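Local coordinates for protein EST1E (Clostridium proteoclasticum, PDB 2WTM) that hydrolyses ester bonds as a promiscuous feruloyl esterase of the alpha/beta-hydrolase superfamily, probably releasing ferulic acid from plant cell-wall material, at residues H77-K81 / V175-I179; L112-L116 / I179-V185. All blocks are in the same frame, centred on the assembly; numbering follows the deposited sequence.

In the fold
Interactions 1 and 2 are adjoining buried contacts, their centres 11 Å apart, and both use I179, which lies in the linker between helix 171-176 and helix 181-187. Interaction 1 sets the start of helix 79-93 against the last part of helix 171-176 and the turn after it; interaction 2 sets helix 109-120 against helix 181-187. They meet directly, L79 CD2 lying 3.8 Å from S113 OG and L79 CD1 4.0 Å from L112 CD2. Each centres on a methyl over a phenylalanine face. Polar links differ: interaction 1 has no hydrogen bond between its segments, whereas interaction 2 has a water bridge. Both also reach the second subunit, so burial here includes the dimer interface.

Interaction 1: H77-K81 / V175-I179; sequences HTLFK and VAQTI
This is a buried, apolar contact between the N-terminal end of helix 79-93 and the last part of helix 171-176 with the turn after it, where the alpha/beta core meets its inserted segment. T78 is the N-cap: extended (phi/psi -146/169) with chi1 p, its OG1 accepts from K81 N at 3.1 Å (N-H...O 172°). In the other segment, A176 to I179 form a type I turn, with I179 N bonded to A176 O at 3.2 Å, while T178 OG1 donates to V175 O at 2.9 Å. The CA register pairs T78 with V175 (6.7 Å) and L79 with A176 (6.6 Å).

V175 (chi1 t) contributes the largest buried area of the contact. Its CG1 stands 3.6 Å from the F80 ring centroid (F80 chi1 m, chi2 2°), 17° off the normal, a CH-pi contact, and its CG2 is 4.0 Å from T78 CB. L79, mt, places CD1 3.9 Å from I179 CD1 and 4.3 Å from A176 CB. No hydrogen bond joins the segments. F80 also stacks on F80 of the second subunit. This capped helix start against one helix and turn inserted between strands 125-131 and 192-197 fits an alpha/beta-hydrolase core packed against its cap.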
loop_
_atom_site.group_PDB
_atom_site.type_symbol
_atom_site.label_atom_id
_atom_site.label_comp_id
_atom_site.label_asym_id
_atom_site.label_seq_id
_atom_site.Cartn_x
_atom_site.Cartn_y
_atom_site.Cartn_z
ATOM N N HIS A 77 3.506 10.983 -4.517
ATOM C CA HIS A 77 2.493 10.441 -3.542
ATOM C C HIS A 77 1.684 9.365 -4.182
ATOM O O HIS A 77 1.485 9.347 -5.383
ATOM C CB HIS A 77 1.612 11.540 -2.987
ATOM C CG HIS A 77 0.284 11.756 -3.643
ATOM N ND1 HIS A 77 0.098 12.635 -4.690
ATOM C CD2 HIS A 77 -0.950 11.291 -3.320
ATOM C CE1 HIS A 77 -1.207 12.692 -4.985
ATOM N NE2 HIS A 77 -1.866 11.871 -4.176
ATOM N N THR A 78 1.208 8.392 -3.355
ATOM C CA THR A 78 0.324 7.345 -3.800
ATOM C C THR A 78 -0.584 7.094 -2.578
ATOM O O THR A 78 -0.326 7.468 -1.417
ATOM C CB THR A 78 1.015 6.009 -4.126
ATOM O OG1 THR A 78 1.436 5.364 -2.916
ATOM C CG2 THR A 78 2.205 6.166 -5.101
ATOM N N LEU A 79 -1.620 6.342 -2.798
ATOM C CA LEU A 79 -2.531 5.940 -1.705
ATOM C C LEU A 79 -1.844 5.014 -0.702
ATOM O O LEU A 79 -2.240 4.971 0.470
ATOM C CB LEU A 79 -3.808 5.260 -2.247
ATOM C CG LEU A 79 -4.763 6.281 -2.873
ATOM C CD1 LEU A 79 -5.842 5.562 -3.706
ATOM C CD2 LEU A 79 -5.364 7.165 -1.885
ATOM N N PHE A 80 -0.875 4.195 -1.141
ATOM C CA PHE A 80 -0.128 3.341 -0.153
ATOM C C PHE A 80 0.654 4.299 0.788
ATOM O O PHE A 80 0.696 4.080 1.987
ATOM C CB PHE A 80 0.836 2.420 -0.820
ATOM C CG PHE A 80 0.236 1.175 -1.394
ATOM C CD1 PHE A 80 -1.093 0.885 -1.375
ATOM C CD2 PHE A 80 1.102 0.294 -2.054
ATOM C CE1 PHE A 80 -1.580 -0.296 -1.985
ATOM C CE2 PHE A 80 0.629 -0.857 -2.633
ATOM C CZ PHE A 80 -0.707 -1.134 -2.611
ATOM N N LYS A 81 1.313 5.321 0.217
ATOM C CA LYS A 81 2.002 6.278 1.109
ATOM C C LYS A 81 1.055 6.963 2.073
ATOM O O LYS A 81 1.372 7.071 3.278
ATOM C CB LYS A 81 2.794 7.287 0.297
ATOM C CG LYS A 81 3.885 6.604 -0.528
ATOM C CD LYS A 81 4.833 7.588 -1.239
ATOM C CE LYS A 81 5.798 6.889 -2.252
ATOM N NZ LYS A 81 6.853 7.853 -2.745
ATOM N N VAL A 175 -0.718 1.802 -8.088
ATOM C CA VAL A 175 -1.152 1.522 -6.731
ATOM C C VAL A 175 -2.666 1.547 -6.610
ATOM O O VAL A 175 -3.294 0.679 -6.029
ATOM C CB VAL A 175 -0.508 2.526 -5.756
ATOM C CG1 VAL A 175 -1.166 2.475 -4.412
ATOM C CG2 VAL A 175 1.000 2.291 -5.660
ATOM N N ALA A 176 -3.292 2.581 -7.125
ATOM C CA ALA A 176 -4.731 2.750 -6.990
ATOM C C ALA A 176 -5.497 1.559 -7.552
ATOM O O ALA A 176 -6.531 1.124 -7.017
ATOM C CB ALA A 176 -5.215 4.025 -7.669
ATOM N N GLN A 177 -5.035 1.099 -8.688
ATOM C CA GLN A 177 -5.706 -0.002 -9.318
ATOM C C GLN A 177 -5.822 -1.260 -8.420
ATOM O O GLN A 177 -6.709 -2.120 -8.650
ATOM C CB GLN A 177 -4.958 -0.372 -10.607
ATOM C CG GLN A 177 -5.140 0.572 -11.791
ATOM C CD GLN A 177 -4.464 0.030 -13.033
ATOM O OE1 GLN A 177 -3.580 -0.799 -12.959
ATOM N NE2 GLN A 177 -4.852 0.580 -14.201
ATOM N N THR A 178 -4.908 -1.390 -7.436
ATOM C CA THR A 178 -4.874 -2.622 -6.617
ATOM C C THR A 178 -5.965 -2.644 -5.558
ATOM O O THR A 178 -6.234 -3.654 -4.916
ATOM C CB THR A 178 -3.570 -2.817 -5.979
ATOM O OG1 THR A 178 -3.402 -1.927 -4.854
ATOM C CG2 THR A 178 -2.420 -2.760 -6.995
ATOM N N ILE A 179 -6.528 -1.506 -5.276
ATOM C CA ILE A 179 -7.365 -1.323 -4.072
ATOM C C ILE A 179 -8.786 -1.694 -4.349
ATOM O O ILE A 179 -9.465 -1.121 -5.200
ATOM C CB ILE A 179 -7.275 0.108 -3.551
ATOM C CG1 ILE A 179 -5.877 0.392 -3.064
ATOM C CG2 ILE A 179 -8.206 0.374 -2.338
ATOM C CD1 ILE A 179 -5.549 1.790 -2.788
#

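Interaction 2: L112-L116 / I179-V185; sequences LSVML and IRVEDFV
L116 lays its CD2 methyl over the face of the F184 ring, 3.5 Å from the centroid and 17° off the normal, a CH-pi contact in which CD2 to F184 CG measures 3.4 Å; L116 O also comes within 3.3 Å of F184 CD1. The pairing follows from the register, since the L116 and F184 CA atoms, 5.6 Å apart, are the nearest CA pair across the two segments. Segment 112-116 is helical, as is 181-185: L116 N bonds to L112 O and V185 N to V181 O, each at 3.0 Å. Their short axes pass 9.6 Å apart and cross at +57°. I179 (phi/psi -87/122) meets L116 from the loop before the second helix.

L116 is mt and F184 has chi1 m, chi2 -105°. Further apolar contacts include L116 CD1 to I179 CG2 at 3.9 Å, L112 CD1 (chi1 t, chi2 p) to V181 CG2 at 3.7 Å, and M115 (mtp) CE to V185 CG2 at 3.8 Å. A single water spans the helices by donating to M115 O (2.7 Å) and F184 O (2.9 Å).

Helix 109-120 leads out of a probable nucleophile elbow, the GxSxG turn of alpha/beta-hydrolases, and the L112 side chain lies near that turn without touching it. Around the contact, P138 of helix 137-143 touches L112, I179 and V181, F211 of helix 205-214 packs on V181 and V185, and L83 of helix 79-93 meets L116. Helix 181-187 thus packs on both helix 109-120 and helix 205-214, just ahead of core strand 192-197 in the chain.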
loop_
_atom_site.group_PDB
_atom_site.type_symbol
_atom_site.label_atom_id
_atom_site.label_comp_id
_atom_site.label_asym_id
_atom_site.label_seq_id
_atom_site.Cartn_x
_atom_site.Cartn_y
_atom_site.Cartn_z
ATOM N N LEU A 112 -11.885 8.908 0.850
ATOM C CA LEU A 112 -11.468 7.563 0.476
ATOM C C LEU A 112 -10.432 6.980 1.449
ATOM O O LEU A 112 -10.570 5.880 1.996
ATOM C CB LEU A 112 -10.924 7.526 -0.920
ATOM C CG LEU A 112 -10.270 6.168 -1.362
ATOM C CD1 LEU A 112 -11.186 4.953 -1.301
ATOM C CD2 LEU A 112 -9.579 6.393 -2.722
ATOM N N SER A 113 -9.389 7.778 1.735
ATOM C CA SER A 113 -8.294 7.322 2.569
ATOM C C SER A 113 -8.757 6.879 3.967
ATOM O O SER A 113 -8.301 5.846 4.527
ATOM C CB SER A 113 -7.232 8.414 2.622
ATOM O OG SER A 113 -6.591 8.589 1.367
ATOM N N VAL A 114 -9.634 7.687 4.603
ATOM C CA VAL A 114 -10.212 7.273 5.843
ATOM C C VAL A 114 -11.178 6.071 5.808
ATOM O O VAL A 114 -11.194 5.230 6.715
ATOM C CB VAL A 114 -10.704 8.482 6.709
ATOM C CG1 VAL A 114 -9.559 9.471 7.063
ATOM C CG2 VAL A 114 -11.890 9.171 6.123
ATOM N N MET A 115 -11.920 5.956 4.705
ATOM C CA MET A 115 -12.646 4.704 4.524
ATOM C C MET A 115 -11.716 3.474 4.623
ATOM O O MET A 115 -12.037 2.485 5.239
ATOM C CB MET A 115 -13.416 4.700 3.212
ATOM C CG MET A 115 -14.550 5.765 3.172
ATOM S SD MET A 115 -15.274 6.021 1.541
ATOM C CE MET A 115 -15.974 4.409 1.146
ATOM N N LEU A 116 -10.594 3.555 3.937
ATOM C CA LEU A 116 -9.656 2.470 3.911
ATOM C C LEU A 116 -8.975 2.281 5.254
ATOM O O LEU A 116 -8.926 1.199 5.805
ATOM C CB LEU A 116 -8.597 2.692 2.807
ATOM C CG LEU A 116 -9.053 3.006 1.376
ATOM C CD1 LEU A 116 -7.896 3.251 0.340
ATOM C CD2 LEU A 116 -9.938 1.790 0.929
ATOM N N ILE A 179 -6.528 -1.506 -5.276
ATOM C CA ILE A 179 -7.365 -1.323 -4.072
ATOM C C ILE A 179 -8.786 -1.694 -4.349
ATOM O O ILE A 179 -9.465 -1.121 -5.200
ATOM C CB ILE A 179 -7.275 0.108 -3.551
ATOM C CG1 ILE A 179 -5.877 0.392 -3.064
ATOM C CG2 ILE A 179 -8.206 0.374 -2.338
ATOM C CD1 ILE A 179 -5.549 1.790 -2.788
ATOM N N ARG A 180 -9.290 -2.669 -3.569
ATOM C CA ARG A 180 -10.707 -3.075 -3.649
ATOM C C ARG A 180 -11.535 -2.389 -2.550
ATOM O O ARG A 180 -11.649 -2.902 -1.471
ATOM C CB ARG A 180 -10.787 -4.581 -3.498
ATOM C CG ARG A 180 -9.805 -5.349 -4.392
ATOM C CD ARG A 180 -9.800 -4.969 -5.827
ATOM N NE ARG A 180 -11.135 -5.044 -6.398
ATOM C CZ ARG A 180 -11.387 -5.225 -7.681
ATOM N NH1 ARG A 180 -10.407 -5.428 -8.563
ATOM N NH2 ARG A 180 -12.655 -5.239 -8.075
ATOM N N VAL A 181 -12.022 -1.191 -2.853
ATOM C CA VAL A 181 -12.723 -0.369 -1.842
ATOM C C VAL A 181 -13.815 -1.116 -1.121
ATOM O O VAL A 181 -13.993 -1.005 0.077
ATOM C CB VAL A 181 -13.233 0.976 -2.464
ATOM C CG1 VAL A 181 -13.936 1.812 -1.444
ATOM C CG2 VAL A 181 -12.056 1.751 -3.036
ATOM N N GLU A 182 -14.555 -1.893 -1.902
ATOM C CA GLU A 182 -15.698 -2.611 -1.354
ATOM C C GLU A 182 -15.348 -3.537 -0.207
ATOM O O GLU A 182 -16.177 -3.737 0.724
ATOM C CB GLU A 182 -16.367 -3.387 -2.491
ATOM C CG GLU A 182 -17.114 -2.588 -3.528
ATOM C CD GLU A 182 -16.230 -1.855 -4.576
ATOM O OE1 GLU A 182 -14.978 -2.143 -4.687
ATOM O OE2 GLU A 182 -16.813 -1.000 -5.310
ATOM N N ASP A 183 -14.136 -4.096 -0.215
ATOM C CA ASP A 183 -13.643 -4.962 0.880
ATOM C C ASP A 183 -13.567 -4.159 2.185
ATOM O O ASP A 183 -13.922 -4.632 3.275
ATOM C CB ASP A 183 -12.276 -5.542 0.587
ATOM C CG ASP A 183 -12.288 -6.615 -0.434
ATOM O OD1 ASP A 183 -13.376 -6.978 -0.949
ATOM O OD2 ASP A 183 -11.172 -7.047 -0.759
ATOM N N PHE A 184 -13.026 -2.956 2.056
ATOM C CA PHE A 184 -12.868 -2.074 3.223
ATOM C C PHE A 184 -14.228 -1.549 3.750
ATOM O O PHE A 184 -14.387 -1.343 4.947
ATOM C CB PHE A 184 -11.959 -0.837 2.907
ATOM C CG PHE A 184 -10.554 -1.168 2.483
ATOM C CD1 PHE A 184 -9.526 -0.989 3.345
ATOM C CD2 PHE A 184 -10.270 -1.736 1.247
ATOM C CE1 PHE A 184 -8.205 -1.236 2.990
ATOM C CE2 PHE A 184 -8.954 -1.968 0.847
ATOM C CZ PHE A 184 -7.924 -1.734 1.736
ATOM N N VAL A 185 -15.146 -1.281 2.850
ATOM C CA VAL A 185 -16.508 -0.893 3.255
ATOM C C VAL A 185 -17.133 -2.036 4.069
ATOM O O VAL A 185 -17.711 -1.829 5.145
ATOM C CB VAL A 185 -17.371 -0.537 2.057
ATOM C CG1 VAL A 185 -18.827 -0.362 2.438
ATOM C CG2 VAL A 185 -16.835 0.737 1.382
HETATM O O HOH W 1 -14.570 1.526 5.414
#